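Local coordinates for LP1413 - SCCmec type IV-encoded DNA binding protein (Staphylococcus aureus, PDB 6BTC) that is encoded by staphylococcal cassette chromosome elements and binds single-stranded DNA, at residues 16-19 with 20-23. Residues are numbered along the deposited sequence; the frame is centred on the assembly and turned at random.
Sequences IAKS and FQQP
Ile16 and Phe20, one helical turn apart, run alongside each other in the same direction. The methyl CG2 of Ile16 comes up in the plane of the phenyl ring, at its edge, 3.9 Å from CE2 of Phe20. CG of Phe20 stands anti to its own carbonyl carbon and beside its N (chi1 -83°), which turns the ring back toward the preceding turn; CD2 of Phe20 also passes 3.3 Å from O of Ile16, again at the ring edge. That carbonyl is gripped twice: Phe20 N donates to Ile16 O in the carbonyl plane at 3.1 Å, and Ser19 OG adds a bond of 2.5 Å to Ile16 O, tilted from the plane. A chi1 of 71° tucks OG between N and C of Ser19, a buried residue, folding it back over the preceding turn. Gln21 N still keeps the i to i+4 bond to Ala17 O, with a weak second one to Lys18 O; the change comes at Gln22, whose N takes Ser19 O at 3.2 Å from above the carbonyl plane and makes a weak, long bond to Lys18 O. The two glutamine side chains differ in shape: that of Gln21 runs extended beyond CG, and CG of Gln21 lies 3.4 Å from Ala17 O, while that of Gln22 bends at chi2, and CG of Gln22 lies 3.3 Å from Ser19 O. Outside the turn, Phe20 meets Phe65 edge-to-face, Ile16 rests on Phe53 and Trp56 of helix 43-59, and Lys79 NZ hydrogen-bonds to the carbonyl oxygens of Phe20 and Gln22, tying the helix end to strand 74-79. The arrangement is that of a helix C-terminus, where i to i+4 bonding gives way to an i to i+3 closing turn as helix 6-21 leads into the loop before strand 27-28.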
loop_
_atom_site.group_PDB
_atom_site.type_symbol
_atom_site.label_atom_id
_atom_site.label_comp_id
_atom_site.label_asym_id
_atom_site.label_seq_id
_atom_site.Cartn_x
_atom_site.Cartn_y
_atom_site.Cartn_z
ATOM N N ILE A 16 -1.182 0.675 -4.830
ATOM C CA ILE A 16 -1.899 1.927 -4.619
ATOM C C ILE A 16 -3.374 1.743 -4.947
ATOM O O ILE A 16 -4.253 2.040 -4.133
ATOM C CB ILE A 16 -1.276 3.051 -5.472
ATOM C CG1 ILE A 16 0.151 3.366 -5.013
ATOM C CG2 ILE A 16 -2.140 4.304 -5.450
ATOM C CD1 ILE A 16 0.269 3.818 -3.562
ATOM N N ALA A 17 -3.658 1.278 -6.162
ATOM C CA ALA A 17 -5.036 1.072 -6.590
ATOM C C ALA A 17 -5.761 0.124 -5.643
ATOM O O ALA A 17 -6.878 0.403 -5.198
ATOM C CB ALA A 17 -5.048 0.532 -8.018
ATOM N N LYS A 18 -5.115 -0.988 -5.292
ATOM C CA LYS A 18 -5.739 -1.958 -4.402
ATOM C C LYS A 18 -6.029 -1.356 -3.025
ATOM O O LYS A 18 -7.029 -1.712 -2.395
ATOM C CB LYS A 18 -4.844 -3.193 -4.283
ATOM C CG LYS A 18 -5.519 -4.433 -3.716
ATOM C CD LYS A 18 -6.542 -5.049 -4.682
ATOM C CE LYS A 18 -7.248 -6.261 -4.037
ATOM N NZ LYS A 18 -8.327 -6.862 -4.888
ATOM N N SER A 19 -5.181 -0.449 -2.534
ATOM C CA SER A 19 -5.468 0.178 -1.246
ATOM C C SER A 19 -6.715 1.054 -1.330
ATOM O O SER A 19 -7.565 1.020 -0.437
ATOM C CB SER A 19 -4.268 0.997 -0.776
ATOM O OG SER A 19 -4.135 2.151 -1.594
ATOM N N PHE A 20 -6.865 1.820 -2.410
ATOM C CA PHE A 20 -8.046 2.669 -2.542
ATOM C C PHE A 20 -9.322 1.850 -2.682
ATOM O O PHE A 20 -10.396 2.318 -2.288
ATOM C CB PHE A 20 -7.914 3.598 -3.747
ATOM C CG PHE A 20 -7.122 4.854 -3.482
ATOM C CD1 PHE A 20 -7.720 5.965 -2.907
ATOM C CD2 PHE A 20 -5.785 4.935 -3.842
ATOM C CE1 PHE A 20 -6.995 7.133 -2.683
ATOM C CE2 PHE A 20 -5.056 6.097 -3.618
ATOM C CZ PHE A 20 -5.664 7.196 -3.043
ATOM N N GLN A 21 -9.233 0.644 -3.243
ATOM C CA GLN A 21 -10.397 -0.216 -3.419
ATOM C C GLN A 21 -10.851 -0.868 -2.126
ATOM O O GLN A 21 -11.953 -1.412 -2.078
ATOM C CB GLN A 21 -10.103 -1.315 -4.442
ATOM C CG GLN A 21 -10.016 -0.817 -5.848
ATOM C CD GLN A 21 -9.747 -1.931 -6.850
ATOM O OE1 GLN A 21 -10.025 -3.107 -6.592
ATOM N NE2 GLN A 21 -9.195 -1.563 -7.998
ATOM N N GLN A 22 -10.031 -0.848 -1.097
ATOM C CA GLN A 22 -10.464 -1.351 0.193
ATOM C C GLN A 22 -11.776 -0.684 0.594
ATOM O O GLN A 22 -11.937 0.530 0.402
ATOM C CB GLN A 22 -9.395 -1.084 1.251
ATOM C CG GLN A 22 -8.156 -1.920 1.055
ATOM C CD GLN A 22 -8.434 -3.403 1.230
ATOM O OE1 GLN A 22 -8.908 -3.846 2.290
ATOM N NE2 GLN A 22 -8.157 -4.177 0.187
ATOM N N PRO A 23 -12.739 -1.437 1.131
ATOM C CA PRO A 23 -13.964 -0.805 1.632
ATOM C C PRO A 23 -13.720 -0.037 2.921
ATOM O O PRO A 23 -12.837 -0.367 3.719
ATOM C CB PRO A 23 -14.912 -1.992 1.860
ATOM C CG PRO A 23 -14.028 -3.187 1.975
ATOM C CD PRO A 23 -12.836 -2.909 1.114
#